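Local structure of SWD1-like protein (6E29) at residues H27-F39 and V319-A331. The protein probably serves, through its WD-repeat beta-propeller domain, as a structural subunit of the COMPASS histone H3K4 methyltransferase complex. Sequence-based numbering, arbitrary orientation.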
ATOM      1  N   HIS B  27      -9.404 -12.514 -12.984  1.00 35.57           N
ATOM      2  CA  HIS B  27      -8.208 -11.706 -13.249  1.00 37.62           C
ATOM      3  C   HIS B  27      -7.801 -11.008 -11.947  1.00 39.11           C
ATOM      4  O   HIS B  27      -8.438 -10.040 -11.532  1.00 36.83           O
ATOM      5  CB  HIS B  27      -8.500 -10.698 -14.355  1.00 36.59           C
ATOM      6  CG  HIS B  27      -7.286 -10.036 -14.920  1.00 36.19           C
ATOM      7  ND1 HIS B  27      -6.575  -9.059 -14.250  1.00 51.16           N
ATOM      8  CD2 HIS B  27      -6.663 -10.203 -16.112  1.00 44.73           C
ATOM      9  CE1 HIS B  27      -5.570  -8.651 -15.008  1.00 35.68           C
ATOM     10  NE2 HIS B  27      -5.599  -9.333 -16.140  1.00 52.71           N
ATOM     11  N   SER B  28      -6.724 -11.476 -11.315  1.00 31.47           N
ATOM     12  CA  SER B  28      -6.301 -10.904 -10.045  0.51 29.29           C
ATOM     13  C   SER B  28      -5.659  -9.538 -10.269  1.00 39.01           C
ATOM     14  O   SER B  28      -4.794  -9.385 -11.135  1.00 33.83           O
ATOM     15  CB  SER B  28      -5.322 -11.841  -9.346  0.51 27.73           C
ATOM     16  OG  SER B  28      -5.981 -13.042  -8.971  0.51 31.27           O
ATOM     17  N   THR B  29      -6.068  -8.550  -9.474  1.00 33.99           N
ATOM     18  CA  THR B  29      -5.462  -7.229  -9.538  1.00 35.46           C
ATOM     19  C   THR B  29      -4.603  -6.934  -8.326  1.00 38.02           C
ATOM     20  O   THR B  29      -3.805  -6.002  -8.376  1.00 34.61           O
ATOM     21  CB  THR B  29      -6.515  -6.113  -9.637  1.00 35.14           C
ATOM     22  OG1 THR B  29      -7.402  -6.176  -8.510  1.00 37.35           O
ATOM     23  CG2 THR B  29      -7.305  -6.230 -10.888  1.00 41.33           C
ATOM     24  N   CYS B  30      -4.736  -7.715  -7.264  1.00 26.83           N
ATOM     25  CA  CYS B  30      -4.044  -7.443  -6.007  0.51 33.36           C
ATOM     26  C   CYS B  30      -4.007  -8.742  -5.206  1.00 25.93           C
ATOM     27  O   CYS B  30      -4.941  -9.538  -5.308  1.00 31.67           O
ATOM     28  CB  CYS B  30      -4.783  -6.311  -5.276  0.51 45.49           C
ATOM     29  SG  CYS B  30      -4.437  -5.960  -3.535  0.51 32.92           S
ATOM     30  N   VAL B  31      -2.986  -8.910  -4.357  1.00 26.17           N
ATOM     31  CA  VAL B  31      -2.901 -10.044  -3.425  1.00 25.82           C
ATOM     32  C   VAL B  31      -2.330  -9.543  -2.110  1.00 35.99           C
ATOM     33  O   VAL B  31      -1.610  -8.557  -2.084  1.00 26.46           O
ATOM     34  CB  VAL B  31      -1.997 -11.165  -3.935  1.00 37.70           C
ATOM     35  CG1 VAL B  31      -2.758 -12.012  -4.924  1.00 31.98           C
ATOM     36  CG2 VAL B  31      -0.736 -10.548  -4.505  1.00 30.35           C
ATOM     37  N   ARG B  32      -2.626 -10.254  -1.019  1.00 22.98           N
ATOM     38  CA  ARG B  32      -2.119  -9.913   0.312  1.00 22.60           C
ATOM     39  C   ARG B  32      -2.235 -11.154   1.191  1.00 21.00           C
ATOM     40  O   ARG B  32      -3.327 -11.717   1.301  1.00 25.47           O
ATOM     41  CB  ARG B  32      -2.914  -8.767   1.007  1.00 26.58           C
ATOM     42  CG  ARG B  32      -2.204  -8.202   2.208  1.00 26.69           C
ATOM     43  CD  ARG B  32      -1.281  -7.036   1.716  1.00 41.41           C
ATOM     44  NE  ARG B  32      -0.376  -6.503   2.728  1.00 40.43           N
ATOM     45  CZ  ARG B  32      -0.558  -5.356   3.382  1.00 55.34           C
ATOM     46  NH1 ARG B  32      -1.652  -4.611   3.155  1.00 34.77           N
ATOM     47  NH2 ARG B  32       0.372  -4.954   4.264  1.00 34.52           N
ATOM     48  N   PHE B  33      -1.121 -11.573   1.793  1.00 27.03           N
ATOM     49  CA  PHE B  33      -1.149 -12.679   2.767  1.00 21.90           C
ATOM     50  C   PHE B  33      -1.670 -12.175   4.111  1.00 28.26           C
ATOM     51  O   PHE B  33      -1.452 -11.015   4.458  1.00 26.14           O
ATOM     52  CB  PHE B  33       0.262 -13.230   2.973  1.00 28.06           C
ATOM     53  CG  PHE B  33       0.805 -13.980   1.792  1.00 27.08           C
ATOM     54  CD1 PHE B  33       0.466 -15.319   1.636  1.00 24.01           C
ATOM     55  CD2 PHE B  33       1.692 -13.395   0.874  1.00 23.71           C
ATOM     56  CE1 PHE B  33       0.957 -16.107   0.533  1.00 35.29           C
ATOM     57  CE2 PHE B  33       2.204 -14.195  -0.219  1.00 23.34           C
ATOM     58  CZ  PHE B  33       1.815 -15.560  -0.366  1.00 21.71           C
ATOM     59  N   ASN B  34      -2.343 -13.049   4.888  1.00 33.14           N
ATOM     60  CA  ASN B  34      -2.667 -12.663   6.269  1.00 21.96           C
ATOM     61  C   ASN B  34      -1.390 -12.800   7.107  1.00 35.65           C
ATOM     62  O   ASN B  34      -0.323 -13.160   6.601  1.00 28.33           O
ATOM     63  CB  ASN B  34      -3.873 -13.463   6.805  1.00 24.77           C
ATOM     64  CG  ASN B  34      -3.551 -14.948   7.065  1.00 32.81           C
ATOM     65  OD1 ASN B  34      -2.517 -15.453   6.650  1.00 28.65           O
ATOM     66  ND2 ASN B  34      -4.470 -15.655   7.756  1.00 35.27           N
ATOM     67  N   ARG B  35      -1.453 -12.454   8.390  1.00 29.26           N
ATOM     68  CA  ARG B  35      -0.196 -12.359   9.140  1.00 26.24           C
ATOM     69  C   ARG B  35       0.361 -13.715   9.517  1.00 36.46           C
ATOM     70  O   ARG B  35       1.593 -13.889   9.580  1.00 30.65           O
ATOM     71  CB  ARG B  35      -0.408 -11.509  10.398  1.00 44.46           C
ATOM     72  CG  ARG B  35      -1.086 -10.203  10.069  1.00 46.13           C
ATOM     73  CD  ARG B  35      -0.904  -9.088  11.098  1.00 63.76           C
ATOM     74  NE  ARG B  35      -0.773  -7.816  10.389  1.00 62.99           N
ATOM     75  CZ  ARG B  35      -1.750  -7.223   9.703  1.00 69.41           C
ATOM     76  NH1 ARG B  35      -2.965  -7.771   9.629  1.00 70.26           N
ATOM     77  NH2 ARG B  35      -1.508  -6.080   9.066  1.00 64.58           N
ATOM     78  N   LYS B  36      -0.507 -14.689   9.771  1.00 30.49           N
ATOM     79  CA  LYS B  36       0.005 -16.027  10.041  1.00 34.44           C
ATOM     80  C   LYS B  36       0.545 -16.683   8.788  1.00 28.31           C
ATOM     81  O   LYS B  36       1.371 -17.583   8.888  1.00 33.59           O
ATOM     82  CB  LYS B  36      -1.077 -16.929  10.661  1.00 32.57           C
ATOM     83  CG  LYS B  36      -1.200 -16.778  12.194  1.00 57.57           C
ATOM     84  CD  LYS B  36      -2.445 -17.478  12.778  1.00 54.10           C
ATOM     85  CE  LYS B  36      -2.081 -18.813  13.404  1.00 56.54           C
ATOM     86  NZ  LYS B  36      -1.642 -19.718  12.287  1.00 49.71           N
ATOM     87  N   GLY B  37       0.129 -16.221   7.614  1.00 34.78           N
ATOM     88  CA  GLY B  37       0.619 -16.760   6.379  1.00 28.25           C
ATOM     89  C   GLY B  37      -0.060 -18.045   5.959  1.00 37.57           C
ATOM     90  O   GLY B  37       0.483 -18.755   5.122  1.00 29.37           O
ATOM     91  N   ASP B  38      -1.218 -18.396   6.545  1.00 30.36           N
ATOM     92  CA  ASP B  38      -1.923 -19.601   6.085  1.00 35.29           C
ATOM     93  C   ASP B  38      -3.009 -19.296   5.063  1.00 38.07           C
ATOM     94  O   ASP B  38      -3.649 -20.227   4.536  1.00 29.89           O
ATOM     95  CB  ASP B  38      -2.504 -20.373   7.283  1.00 30.31           C
ATOM     96  CG  ASP B  38      -3.244 -19.498   8.268  1.00 48.80           C
ATOM     97  OD1 ASP B  38      -3.298 -18.249   8.098  1.00 39.15           O
ATOM     98  OD2 ASP B  38      -3.757 -20.082   9.257  1.00 38.77           O
ATOM     99  N   PHE B  39      -3.246 -18.021   4.774  1.00 26.26           N
ATOM    100  CA  PHE B  39      -4.282 -17.613   3.837  1.00 25.55           C
ATOM    101  C   PHE B  39      -3.790 -16.452   2.974  1.00 32.76           C
ATOM    102  O   PHE B  39      -2.990 -15.612   3.405  1.00 28.35           O
ATOM    103  CB  PHE B  39      -5.596 -17.178   4.556  1.00 29.56           C
ATOM    104  CG  PHE B  39      -6.348 -18.282   5.174  1.00 30.69           C
ATOM    105  CD1 PHE B  39      -7.200 -19.049   4.412  1.00 33.15           C
ATOM    106  CD2 PHE B  39      -6.204 -18.578   6.528  1.00 39.36           C
ATOM    107  CE1 PHE B  39      -7.920 -20.097   5.001  1.00 46.02           C
ATOM    108  CE2 PHE B  39      -6.919 -19.654   7.113  1.00 38.22           C
ATOM    109  CZ  PHE B  39      -7.757 -20.387   6.346  1.00 36.70           C
ATOM    110  N   VAL B 319       0.925  -6.332  -9.157  1.00 27.67           N
ATOM    111  CA  VAL B 319       1.105  -6.296  -7.699  1.00 25.15           C
ATOM    112  C   VAL B 319       1.922  -7.490  -7.275  1.00 23.75           C
ATOM    113  O   VAL B 319       1.662  -8.612  -7.730  1.00 26.84           O
ATOM    114  CB  VAL B 319      -0.256  -6.300  -6.984  1.00 21.53           C
ATOM    115  CG1 VAL B 319      -0.134  -6.767  -5.506  1.00 31.67           C
ATOM    116  CG2 VAL B 319      -0.870  -4.887  -7.049  1.00 25.77           C
ATOM    117  N   ILE B 320       2.853  -7.291  -6.319  1.00 20.72           N
ATOM    118  CA  ILE B 320       3.614  -8.427  -5.792  1.00 25.78           C
ATOM    119  C   ILE B 320       3.541  -8.394  -4.273  1.00 25.83           C
ATOM    120  O   ILE B 320       3.365  -7.341  -3.668  1.00 23.70           O
ATOM    121  CB  ILE B 320       5.090  -8.417  -6.281  1.00 21.58           C
ATOM    122  CG1 ILE B 320       5.767  -7.145  -5.771  1.00 26.36           C
ATOM    123  CG2 ILE B 320       5.129  -8.495  -7.852  1.00 23.14           C
ATOM    124  CD1 ILE B 320       7.197  -7.058  -6.154  1.00 35.00           C
ATOM    125  N   GLU B 321       3.727  -9.550  -3.649  1.00 19.50           N
ATOM    126  CA  GLU B 321       3.646  -9.638  -2.191  1.00 24.67           C
ATOM    127  C   GLU B 321       4.497 -10.800  -1.734  1.00 19.35           C
ATOM    128  O   GLU B 321       4.432 -11.878  -2.336  1.00 18.22           O
ATOM    129  CB  GLU B 321       2.220  -9.902  -1.700  1.00 28.53           C
ATOM    130  CG  GLU B 321       1.334  -8.712  -1.829  1.00 45.12           C
ATOM    131  CD  GLU B 321       1.788  -7.577  -0.922  1.00 58.30           C
ATOM    132  OE1 GLU B 321       2.181  -7.833   0.250  1.00 38.44           O
ATOM    133  OE2 GLU B 321       1.773  -6.437  -1.408  1.00 36.96           O
ATOM    134  N   TRP B 322       5.296 -10.601  -0.694  1.00 18.56           N
ATOM    135  CA  TRP B 322       6.015 -11.716  -0.096  1.00 22.03           C
ATOM    136  C   TRP B 322       5.195 -12.394   1.001  1.00 18.86           C
ATOM    137  O   TRP B 322       4.444 -11.727   1.732  1.00 22.98           O
ATOM    138  CB  TRP B 322       7.307 -11.228   0.557  1.00 23.04           C
ATOM    139  CG  TRP B 322       8.382 -10.699  -0.371  1.00 19.98           C
ATOM    140  CD1 TRP B 322       8.491  -9.421  -0.871  1.00 17.85           C
ATOM    141  CD2 TRP B 322       9.537 -11.410  -0.828  1.00 20.71           C
ATOM    142  NE1 TRP B 322       9.660  -9.300  -1.605  1.00 19.27           N
ATOM    143  CE2 TRP B 322      10.321 -10.499  -1.572  1.00 20.15           C
ATOM    144  CE3 TRP B 322      10.005 -12.718  -0.655  1.00 28.03           C
ATOM    145  CZ2 TRP B 322      11.514 -10.867  -2.163  1.00 32.45           C
ATOM    146  CZ3 TRP B 322      11.196 -13.074  -1.251  1.00 31.91           C
ATOM    147  CH2 TRP B 322      11.930 -12.156  -1.982  1.00 21.79           C
ATOM    148  N   HIS B 323       5.458 -13.689   1.202  1.00 19.16           N
ATOM    149  CA  HIS B 323       4.869 -14.418   2.338  1.00 21.91           C
ATOM    150  C   HIS B 323       5.428 -13.868   3.668  1.00 37.05           C
ATOM    151  O   HIS B 323       6.589 -13.448   3.730  1.00 22.56           O
ATOM    152  CB  HIS B 323       5.195 -15.907   2.175  1.00 20.64           C
ATOM    153  CG  HIS B 323       4.452 -16.791   3.123  1.00 19.57           C
ATOM    154  ND1 HIS B 323       4.959 -17.153   4.353  1.00 26.60           N
ATOM    155  CD2 HIS B 323       3.231 -17.377   3.022  1.00 22.55           C
ATOM    156  CE1 HIS B 323       4.084 -17.946   4.965  1.00 30.55           C
ATOM    157  NE2 HIS B 323       3.026 -18.079   4.188  1.00 33.31           N
ATOM    158  N   PRO B 324       4.623 -13.827   4.747  1.00 20.83           N
ATOM    159  CA  PRO B 324       5.115 -13.200   5.998  1.00 23.98           C
ATOM    160  C   PRO B 324       6.120 -14.024   6.777  1.00 25.20           C
ATOM    161  O   PRO B 324       6.656 -13.516   7.793  1.00 24.39           O
ATOM    162  CB  PRO B 324       3.837 -13.019   6.848  1.00 24.76           C
ATOM    163  CG  PRO B 324       2.882 -14.115   6.295  1.00 29.28           C
ATOM    164  CD  PRO B 324       3.188 -14.146   4.807  1.00 23.98           C
ATOM    165  N   HIS B 325       6.360 -15.289   6.403  1.00 23.37           N
ATOM    166  CA  HIS B 325       7.258 -16.127   7.195  1.00 24.66           C
ATOM    167  C   HIS B 325       8.297 -16.822   6.323  1.00 25.86           C
ATOM    168  O   HIS B 325       9.393 -17.136   6.799  1.00 25.84           O
ATOM    169  CB  HIS B 325       6.500 -17.186   8.015  1.00 25.48           C
ATOM    170  CG  HIS B 325       5.681 -16.573   9.110  1.00 30.28           C
ATOM    171  ND1 HIS B 325       6.266 -16.043  10.243  1.00 33.93           N
ATOM    172  CD2 HIS B 325       4.346 -16.338   9.222  1.00 31.43           C
ATOM    173  CE1 HIS B 325       5.324 -15.525  11.020  1.00 44.00           C
ATOM    174  NE2 HIS B 325       4.153 -15.675  10.418  1.00 35.73           N
ATOM    175  N   ARG B 326       7.946 -17.105   5.081  1.00 23.51           N
ATOM    176  CA  ARG B 326       8.804 -17.920   4.236  1.00 25.03           C
ATOM    177  C   ARG B 326       9.261 -17.145   3.002  1.00 24.93           C
ATOM    178  O   ARG B 326       8.634 -16.168   2.603  1.00 23.95           O
ATOM    179  CB  ARG B 326       8.088 -19.180   3.735  1.00 24.40           C
ATOM    180  CG  ARG B 326       7.474 -20.103   4.871  1.00 26.94           C
ATOM    181  CD  ARG B 326       8.570 -20.690   5.767  1.00 33.07           C
ATOM    182  NE  ARG B 326       7.978 -21.494   6.850  1.00 46.51           N
ATOM    183  CZ  ARG B 326       7.654 -22.781   6.739  1.00 54.90           C
ATOM    184  NH1 ARG B 326       7.892 -23.453   5.602  1.00 45.08           N
ATOM    185  NH2 ARG B 326       7.096 -23.402   7.768  1.00 41.50           N
ATOM    186  N   ALA B 327      10.314 -17.664   2.342  1.00 23.87           N
ATOM    187  CA  ALA B 327      10.888 -16.945   1.188  1.00 21.98           C
ATOM    188  C   ALA B 327      10.086 -17.298  -0.077  1.00 33.03           C
ATOM    189  O   ALA B 327      10.497 -18.085  -0.951  1.00 28.95           O
ATOM    190  CB  ALA B 327      12.369 -17.315   1.044  1.00 27.39           C
ATOM    191  N   LEU B 328       8.871 -16.795  -0.113  1.00 22.51           N
ATOM    192  CA  LEU B 328       7.931 -17.002  -1.220  1.00 26.56           C
ATOM    193  C   LEU B 328       7.472 -15.642  -1.719  1.00 28.21           C
ATOM    194  O   LEU B 328       7.080 -14.784  -0.915  1.00 24.53           O
ATOM    195  CB  LEU B 328       6.696 -17.826  -0.773  1.00 26.07           C
ATOM    196  CG  LEU B 328       6.946 -19.223  -0.206  1.00 35.72           C
ATOM    197  CD1 LEU B 328       5.677 -19.804   0.441  1.00 33.50           C
ATOM    198  CD2 LEU B 328       7.443 -20.122  -1.367  1.00 33.59           C
ATOM    199  N   LEU B 329       7.469 -15.438  -3.044  1.00 24.98           N
ATOM    200  CA  LEU B 329       7.125 -14.122  -3.611  1.00 20.18           C
ATOM    201  C   LEU B 329       5.988 -14.387  -4.587  1.00 25.98           C
ATOM    202  O   LEU B 329       6.164 -15.185  -5.513  1.00 23.47           O
ATOM    203  CB  LEU B 329       8.351 -13.503  -4.336  1.00 20.03           C
ATOM    204  CG  LEU B 329       8.150 -12.222  -5.148  1.00 21.39           C
ATOM    205  CD1 LEU B 329       7.584 -11.044  -4.244  1.00 22.76           C
ATOM    206  CD2 LEU B 329       9.480 -11.817  -5.793  1.00 29.91           C
ATOM    207  N   ALA B 330       4.812 -13.784  -4.358  1.00 26.17           N
ATOM    208  CA  ALA B 330       3.670 -13.970  -5.246  1.00 25.88           C
ATOM    209  C   ALA B 330       3.519 -12.744  -6.132  1.00 26.70           C
ATOM    210  O   ALA B 330       3.733 -11.607  -5.698  1.00 25.24           O
ATOM    211  CB  ALA B 330       2.374 -14.185  -4.450  1.00 21.28           C
ATOM    212  N   ALA B 331       3.063 -12.967  -7.355  1.00 26.67           N
ATOM    213  CA  ALA B 331       2.899 -11.857  -8.301  1.00 28.81           C
ATOM    214  C   ALA B 331       1.672 -12.057  -9.180  1.00 30.40           C
ATOM    215  O   ALA B 331       1.349 -13.179  -9.560  1.00 27.34           O
ATOM    216  CB  ALA B 331       4.137 -11.694  -9.182  1.00 23.23           C
TER
HETATM  217  O   HOH W   1      -1.610  -6.342 -10.467  1.00 29.10           O
HETATM  218  O   HOH W   2       1.121  -9.795   1.657  1.00 31.23           O
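Strands 28-33 and 319-322 run nearly parallel, 14° apart, with their axes approaching to 6.3 Å. They are the innermost strands of adjacent blades of the WD-repeat beta-propeller, the second blade being the one that strand 19-23 closes with the C-terminal strands. Water 1 links T29 O to V319 N. V319 CG2 packs against T29 O, while V319 CG1, anti to the backbone N (chi1 160°), lies 4.0 Å from V31 CG2.

E321 CG, anti to its carbonyl carbon, lies against V31 CG2 and V31 O; the bend at chi2 then swings the carboxylate toward R32, leaving E321 OE1 3.8 Å from R32 NE in a long salt bridge, with carboxylate and guanidinium planes oblique to each other. The stronger ionic partner of OE1 is R222. OE1 also accepts a hydrogen bond from water 2, which in turn takes the N-H of F33, so the strands are bridged by water here too.

The F33 side chain points at the neighbouring blade and packs against H323, P324 and A330. The H323 ring turns its edge to one F33 face, CD2 standing 3.6 Å from F33 CE1 with the planes at 72°, while H323 CA makes a CH-pi contact over the ring. P324 CD packs on F33 CB, and CB of A330, from the next strand, reaches CE2.

Beyond the strands, residues 34-37 meet P324 and H325. P324 CG rests 3.5 Å from G37 CA. H323 ND1 accepts the backbone N-H groups of H325 and R326, fixing the imidazole so that NE2 donates to a lone pair of G37 O at 2.8 Å.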